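Local atomic coordinates of Lmo2125 protein (Listeria monocytogenes serovar 1/2a, PDB entry 5TU0), a protein that binds maltose and, as a solute-binding lipoprotein of the cell membrane, probably delivers the sugar to a membrane transporter for uptake. Residues E50-D55 / G79-V84; P110-T115 / E302-M307; N309-N314 / A331-Y336. The protein carries 2 engineered substitutions. All blocks are in the same frame, centred on the assembly; numbering follows the deposited sequence.

Contact 1. Residues E50-D55 / G79-V84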
# COMPACT_ATOMS: atom_id res chain seq x y z
N GLU A 50 5.11 8.63 15.94
CA GLU A 50 5.38 10.08 16.05
C GLU A 50 5.90 10.43 17.47
O GLU A 50 6.64 11.37 17.62
CB GLU A 50 4.19 10.97 15.61
CG GLU A 50 3.10 11.24 16.64
CD GLU A 50 2.03 12.24 16.17
OE1 GLU A 50 0.85 12.09 16.58
OE2 GLU A 50 2.35 13.19 15.41
N ALA A 51 5.51 9.67 18.50
CA ALA A 51 5.97 9.94 19.85
C ALA A 51 7.30 9.27 20.17
O ALA A 51 7.92 9.59 21.20
CB ALA A 51 4.93 9.48 20.87
N LEU A 52 7.77 8.36 19.31
CA LEU A 52 8.99 7.59 19.61
C LEU A 52 10.24 8.45 19.85
O LEU A 52 10.98 8.16 20.77
CB LEU A 52 9.24 6.53 18.53
CG LEU A 52 10.41 5.57 18.63
CD1 LEU A 52 10.35 4.75 19.91
CD2 LEU A 52 10.39 4.66 17.41
N PRO A 53 10.45 9.53 19.05
CA PRO A 53 11.64 10.35 19.28
C PRO A 53 11.72 10.99 20.67
O PRO A 53 12.81 11.32 21.11
CB PRO A 53 11.54 11.44 18.19
CG PRO A 53 10.66 10.85 17.15
CD PRO A 53 9.67 10.02 17.91
N LEU A 54 10.57 11.17 21.33
CA LEU A 54 10.51 11.74 22.68
C LEU A 54 10.38 10.64 23.75
O LEU A 54 11.01 10.73 24.81
CB LEU A 54 9.36 12.75 22.79
CG LEU A 54 9.44 13.98 21.86
CD1 LEU A 54 8.15 14.78 21.89
CD2 LEU A 54 10.61 14.88 22.19
N ASP A 55 9.57 9.61 23.49
CA ASP A 55 9.43 8.50 24.46
C ASP A 55 10.72 7.69 24.62
O ASP A 55 11.03 7.19 25.72
CB ASP A 55 8.33 7.54 24.02
CG ASP A 55 6.96 8.17 24.03
OD1 ASP A 55 6.76 9.22 24.67
OD2 ASP A 55 6.07 7.59 23.41
N GLY A 79 17.62 6.99 13.42
CA GLY A 79 18.13 6.42 14.66
C GLY A 79 17.10 5.95 15.67
O GLY A 79 17.46 5.61 16.80
N HIS A 80 15.82 5.87 15.27
CA HIS A 80 14.76 5.47 16.21
C HIS A 80 14.47 3.96 16.26
O HIS A 80 13.87 3.47 17.23
CB HIS A 80 13.47 6.23 15.89
CG HIS A 80 13.64 7.72 15.84
ND1 HIS A 80 14.15 8.45 16.89
CD2 HIS A 80 13.35 8.62 14.87
CE1 HIS A 80 14.17 9.72 16.57
NE2 HIS A 80 13.69 9.86 15.35
N LEU A 81 14.87 3.22 15.22
CA LEU A 81 14.67 1.76 15.18
C LEU A 81 16.00 1.02 15.20
O LEU A 81 16.97 1.46 14.61
CB LEU A 81 13.93 1.36 13.91
CG LEU A 81 12.57 2.02 13.70
CD1 LEU A 81 11.96 1.55 12.40
CD2 LEU A 81 11.65 1.73 14.87
N ALA A 82 16.02 -0.13 15.86
CA ALA A 82 17.21 -0.97 15.91
C ALA A 82 17.35 -1.77 14.61
O ALA A 82 16.36 -2.15 14.02
CB ALA A 82 17.08 -1.95 17.07
N GLU A 83 18.59 -2.07 14.21
CA GLU A 83 18.81 -3.00 13.10
C GLU A 83 18.44 -4.38 13.63
O GLU A 83 18.76 -4.70 14.78
CB GLU A 83 20.27 -3.03 12.65
CG GLU A 83 20.74 -1.74 12.04
CD GLU A 83 22.20 -1.81 11.61
OE1 GLU A 83 22.60 -2.83 11.00
OE2 GLU A 83 22.92 -0.84 11.88
N VAL A 84 17.73 -5.16 12.82
CA VAL A 84 17.26 -6.49 13.23
C VAL A 84 17.57 -7.52 12.17
O VAL A 84 17.91 -7.17 11.01
CB VAL A 84 15.73 -6.50 13.49
CG1 VAL A 84 15.40 -5.65 14.70
CG2 VAL A 84 14.96 -6.01 12.25
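H80 turns its CG anti to its own carbonyl carbon (chi1 -53°), which swings the imidazole out toward P53, while L52 keeps CG anti to the backbone N (chi1 -178°) and so reaches past the histidine toward L81. The arrangement is a CH-pi contact that ties helix 45-58 to the loop after helix 69-77 in this bacterial solute-binding protein. P53 lies over one face of the H80 ring. Its CG sits 3.9 Å from the ring centroid, 24° off the normal and displaced toward the rim, while P53 CB comes to 3.5 Å from H80 CE1; the two side chains cross nearly at right angles. A proline suits the place twice over: its compact, rigid ring presents CB and CG hydrogens to the imidazole face, and its nitrogen has no hydrogen to give the preceding turn, where the helix kinks. Beside the ring contact, the leucine runs alongside the histidine, the two pointing opposite ways, with L52 CD2 3.7 Å from H80 O and 3.8 Å from H80 CB. An apolar leucine suits this buried position, and it also rests on A61 and S279. G79 ends the preceding helix in a Schellman motif, with a positive phi that glycine adopts without strain; the turn comes just before H80, whose CB points toward helix 45-58. The polar side of the imidazole is held by a hydrogen bond between H80 ND1 and Y281 OH, which should limit rotation of the ring. The inner limit of the contact is apolar, where L52 CD2 meets L81 CD2 at 4.1 Å.

Contact 2. Residues P110-T115 / E302-M307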
# COMPACT_ATOMS: atom_id res chain seq x y z
N PRO A 110 9.01 -8.11 7.88
CA PRO A 110 7.71 -8.03 7.19
C PRO A 110 6.65 -8.92 7.79
O PRO A 110 6.94 -10.09 8.12
CB PRO A 110 8.04 -8.50 5.77
CG PRO A 110 9.48 -8.32 5.62
CD PRO A 110 10.11 -8.42 6.96
N ALA A 111 5.43 -8.39 7.90
CA ALA A 111 4.33 -9.08 8.52
C ALA A 111 3.02 -9.13 7.71
O ALA A 111 2.32 -10.15 7.74
CB ALA A 111 4.06 -8.43 9.86
N ILE A 112 2.70 -8.03 7.00
CA ILE A 112 1.47 -7.91 6.26
C ILE A 112 1.76 -7.28 4.91
O ILE A 112 2.56 -6.36 4.83
CB ILE A 112 0.47 -6.99 7.01
CG1 ILE A 112 0.03 -7.65 8.33
CG2 ILE A 112 -0.76 -6.67 6.15
CD1 ILE A 112 -0.85 -6.77 9.20
N ILE A 113 1.12 -7.78 3.87
CA ILE A 113 1.26 -7.19 2.54
C ILE A 113 -0.09 -6.70 2.09
O ILE A 113 -1.11 -7.24 2.49
CB ILE A 113 1.83 -8.16 1.47
CG1 ILE A 113 0.95 -9.41 1.30
CG2 ILE A 113 3.26 -8.53 1.82
CD1 ILE A 113 1.11 -10.12 -0.04
N GLU A 114 -0.09 -5.66 1.28
CA GLU A 114 -1.32 -5.17 0.69
C GLU A 114 -1.02 -4.34 -0.54
O GLU A 114 0.07 -3.83 -0.70
CB GLU A 114 -2.17 -4.38 1.68
CG GLU A 114 -1.52 -3.17 2.30
CD GLU A 114 -2.52 -2.29 3.04
OE1 GLU A 114 -3.68 -2.74 3.31
OE2 GLU A 114 -2.16 -1.13 3.34
N THR A 115 -1.99 -4.28 -1.44
CA THR A 115 -1.85 -3.47 -2.62
C THR A 115 -3.26 -3.26 -3.16
O THR A 115 -4.23 -3.84 -2.65
CB THR A 115 -0.95 -4.13 -3.69
OG1 THR A 115 -0.71 -3.20 -4.76
CG2 THR A 115 -1.57 -5.39 -4.27
N GLU A 302 -0.19 -17.38 10.22
CA GLU A 302 -1.49 -18.00 9.90
C GLU A 302 -2.55 -17.54 10.90
O GLU A 302 -3.67 -17.23 10.51
CB GLU A 302 -1.40 -19.53 9.83
CG GLU A 302 -0.59 -19.98 8.62
CD GLU A 302 -0.40 -21.47 8.49
OE1 GLU A 302 -0.84 -22.25 9.37
OE2 GLU A 302 0.21 -21.85 7.47
N THR A 303 -2.18 -17.46 12.18
CA THR A 303 -3.14 -16.96 13.18
C THR A 303 -3.50 -15.49 12.87
O THR A 303 -4.66 -15.09 13.01
CB THR A 303 -2.59 -17.08 14.61
OG1 THR A 303 -2.31 -18.45 14.89
CG2 THR A 303 -3.58 -16.54 15.63
N LEU A 304 -2.52 -14.70 12.45
CA LEU A 304 -2.80 -13.30 12.09
C LEU A 304 -3.89 -13.24 11.03
O LEU A 304 -4.87 -12.50 11.17
CB LEU A 304 -1.55 -12.59 11.56
CG LEU A 304 -1.75 -11.14 11.07
CD1 LEU A 304 -2.14 -10.22 12.22
CD2 LEU A 304 -0.50 -10.65 10.37
N TYR A 305 -3.74 -14.04 9.97
CA TYR A 305 -4.73 -14.06 8.90
C TYR A 305 -6.09 -14.55 9.40
O TYR A 305 -7.14 -14.02 9.03
CB TYR A 305 -4.28 -14.94 7.73
CG TYR A 305 -5.32 -14.99 6.63
CD1 TYR A 305 -5.48 -13.92 5.76
CD2 TYR A 305 -6.16 -16.10 6.49
CE1 TYR A 305 -6.45 -13.94 4.77
CE2 TYR A 305 -7.13 -16.13 5.49
CZ TYR A 305 -7.26 -15.04 4.63
OH TYR A 305 -8.20 -15.05 3.64
N ASP A 306 -6.05 -15.58 10.24
CA ASP A 306 -7.27 -16.12 10.80
C ASP A 306 -8.06 -15.07 11.59
O ASP A 306 -9.28 -15.02 11.50
CB ASP A 306 -6.97 -17.32 11.70
CG ASP A 306 -6.55 -18.58 10.93
OD1 ASP A 306 -6.79 -18.68 9.71
OD2 ASP A 306 -6.01 -19.51 11.56
N MET A 307 -7.34 -14.24 12.34
CA MET A 307 -7.94 -13.23 13.20
C MET A 307 -8.36 -11.92 12.53
O MET A 307 -9.38 -11.33 12.89
CB MET A 307 -6.92 -12.88 14.29
CG MET A 307 -6.66 -14.03 15.24
SD MET A 307 -8.13 -14.38 16.20
CE MET A 307 -8.19 -12.94 17.26
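The CA atoms of I112 and L304, 9.0 Å apart, are the nearest pair of CA atoms across the strand residues 110-114 and the helical turns 302-307. A classic beta bulge shapes the strand here: A111 and I112 both face K274 on strand 272-278, and A111 departs from extended geometry with a psi of -38°. No hydrogen bond joins the two segments, and the space is bridged by side chains. L304 sets CG anti to its backbone N (chi1 176°), so that CD2 reaches the strand. That one methyl does the touching: it meets I112 CG1 at 3.7 Å and A111 O at 3.9 Å, the leucine and isoleucine side chains crossing at about a right angle. Apolar leucine and isoleucine suit a fully buried contact with no polar group to satisfy between their side chains. The polar A111 O beside the methyl is satisfied elsewhere, by Q301 NE2 on the same helix and by the backbone of A313. Y22 of helix 17-34 also packs on L304. A helix thus packs on a bulged strand in the sheet of this solute-binding protein fold. Two residues beyond I112, the same strand carries E114 of the maltose site, which touches both glucose units.

Contact 3. Residues N309-N314 / A331-Y336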
# COMPACT_ATOMS: atom_id res chain seq x y z
N ASN A 309 -7.84 -11.20 8.75
CA ASN A 309 -7.98 -11.26 7.29
C ASN A 309 -6.91 -10.44 6.55
O ASN A 309 -7.03 -10.24 5.35
CB ASN A 309 -9.40 -10.89 6.79
CG ASN A 309 -10.42 -12.00 7.04
OD1 ASN A 309 -11.50 -11.99 6.47
ND2 ASN A 309 -10.08 -12.96 7.88
N GLU A 310 -5.86 -10.01 7.25
CA GLU A 310 -4.77 -9.31 6.59
C GLU A 310 -3.83 -10.35 6.02
O GLU A 310 -3.55 -11.36 6.65
CB GLU A 310 -4.10 -8.32 7.53
CG GLU A 310 -5.09 -7.22 7.92
CD GLU A 310 -4.45 -6.00 8.51
OE1 GLU A 310 -3.59 -5.41 7.85
OE2 GLU A 310 -4.84 -5.61 9.62
N VAL A 311 -3.35 -10.11 4.80
CA VAL A 311 -2.53 -11.06 4.09
C VAL A 311 -1.11 -11.15 4.65
O VAL A 311 -0.41 -10.15 4.72
CB VAL A 311 -2.48 -10.73 2.59
CG1 VAL A 311 -1.65 -11.77 1.85
CG2 VAL A 311 -3.91 -10.68 2.04
N PRO A 312 -0.68 -12.37 5.04
CA PRO A 312 0.66 -12.52 5.61
C PRO A 312 1.81 -12.29 4.64
O PRO A 312 1.71 -12.62 3.46
CB PRO A 312 0.70 -13.99 6.06
CG PRO A 312 -0.68 -14.49 5.99
CD PRO A 312 -1.45 -13.62 5.05
N ALA A 313 2.91 -11.79 5.18
CA ALA A 313 4.16 -11.60 4.44
C ALA A 313 4.88 -12.93 4.30
O ALA A 313 5.44 -13.22 3.25
CB ALA A 313 5.05 -10.60 5.15
N ASN A 314 4.87 -13.74 5.36
CA ASN A 314 5.53 -15.06 5.36
C ASN A 314 4.91 -15.89 4.24
O ASN A 314 3.69 -16.04 4.20
CB ASN A 314 5.36 -15.73 6.75
CG ASN A 314 6.01 -17.09 6.85
OD1 ASN A 314 5.76 -17.96 6.01
ND2 ASN A 314 6.81 -17.31 7.90
N ALA A 331 -7.02 -11.80 -4.65
CA ALA A 331 -6.71 -10.61 -5.46
C ALA A 331 -5.44 -9.91 -4.99
O ALA A 331 -4.59 -9.57 -5.79
CB ALA A 331 -7.87 -9.64 -5.45
N VAL A 332 -5.33 -9.70 -3.68
CA VAL A 332 -4.14 -9.08 -3.10
C VAL A 332 -2.89 -9.91 -3.37
O VAL A 332 -1.89 -9.37 -3.80
CB VAL A 332 -4.28 -8.86 -1.57
CG1 VAL A 332 -2.93 -8.48 -0.93
CG2 VAL A 332 -5.32 -7.80 -1.31
N ILE A 333 -2.96 -11.22 -3.15
CA ILE A 333 -1.80 -12.09 -3.39
C ILE A 333 -1.35 -12.05 -4.85
O ILE A 333 -0.15 -11.95 -5.15
CB ILE A 333 -2.10 -13.54 -2.94
CG1 ILE A 333 -2.23 -13.60 -1.41
CG2 ILE A 333 -1.00 -14.48 -3.42
CD1 ILE A 333 -2.75 -14.92 -0.87
N GLU A 334 -2.34 -12.13 -5.76
CA GLU A 334 -2.07 -12.14 -7.19
C GLU A 334 -1.52 -10.81 -7.66
O GLU A 334 -0.52 -10.76 -8.36
CB GLU A 334 -3.35 -12.48 -7.97
CG GLU A 334 -3.18 -12.62 -9.47
CD GLU A 334 -2.22 -13.73 -9.87
OE1 GLU A 334 -2.15 -14.76 -9.16
OE2 GLU A 334 -1.54 -13.57 -10.91
N GLN A 335 -2.17 -9.72 -7.24
CA GLN A 335 -1.73 -8.39 -7.67
C GLN A 335 -0.36 -8.02 -7.08
O GLN A 335 0.45 -7.37 -7.74
CB GLN A 335 -2.77 -7.33 -7.31
CG GLN A 335 -2.49 -5.99 -7.94
CD GLN A 335 -2.54 -6.06 -9.46
OE1 GLN A 335 -3.43 -6.67 -10.03
NE2 GLN A 335 -1.58 -5.43 -10.10
N TYR A 336 -0.09 -8.48 -5.87
CA TYR A 336 1.18 -8.16 -5.21
C TYR A 336 2.38 -8.64 -6.04
O TYR A 336 3.46 -8.03 -5.99
CB TYR A 336 1.20 -8.74 -3.79
CG TYR A 336 2.24 -8.13 -2.90
CD1 TYR A 336 2.01 -6.90 -2.27
CD2 TYR A 336 3.43 -8.78 -2.65
CE1 TYR A 336 2.95 -6.34 -1.42
CE2 TYR A 336 4.38 -8.23 -1.81
CZ TYR A 336 4.13 -7.01 -1.21
OH TYR A 336 5.09 -6.49 -0.39
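V311 divides its two methyls between neighbouring residues of helix 327-336. CG1, anti to the backbone N (chi1 -178°), meets I333 CG1 at 3.8 Å, and CG2, beside that N, meets V332 CG1, also at 3.8 Å. The pairs differ in attitude: V332 lies alongside V311 and points the opposite way, whereas V311 and I333 cross obliquely. I333 points its CG1 branch at the valine because CG1 lies anti to its own carbonyl carbon (chi1 -68°). Beta-branched residues fit both sides: a valine offers two methyls close to an extended backbone, and the CG1 branch of I333 takes one of them while V332 takes the other. The CA atoms of V311 and I333 are 7.6 Å apart.

Around this apolar trio, polar groups fix the backbone. R318 of helix 315-323 packs on I333, and its NE and NH2 hydrogen-bond P312 O and A313 O, the carbonyls that follow V311. N314 is the N-cap of that helix, its OD1 accepting from A317 N. On the other segment, Y336 packs on I113 and R318 while its OH bonds D96 OD1 and Q99 NE2. V311 itself is backbone-bonded to I113 of strand 105-121. The whole is a short, weakly bonded strand paired with strand 105-121 in the solute-binding protein fold, its valine covered by helix 327-336.

Overall arrangement
Along the chain the three contacts come in series. Contact 1 stands apart: its centre is about 24 Å from that of contact 2 and about 28 Å from that of contact 3, and it touches neither. Contacts 2 and 3, only about 7 Å apart between centres, are adjoining parts of one sheet-and-helix region. Helix 298-308 runs on to strand 311-312, which pairs antiparallel with strand 105-121. Helix 298-308, strand 311-312 and helix 327-336 thus pack round the long strand that carries sugar-binding E114. Contact 1 joins more peripheral helix and loop elements of the same solute-binding protein fold, further from the chain's centre.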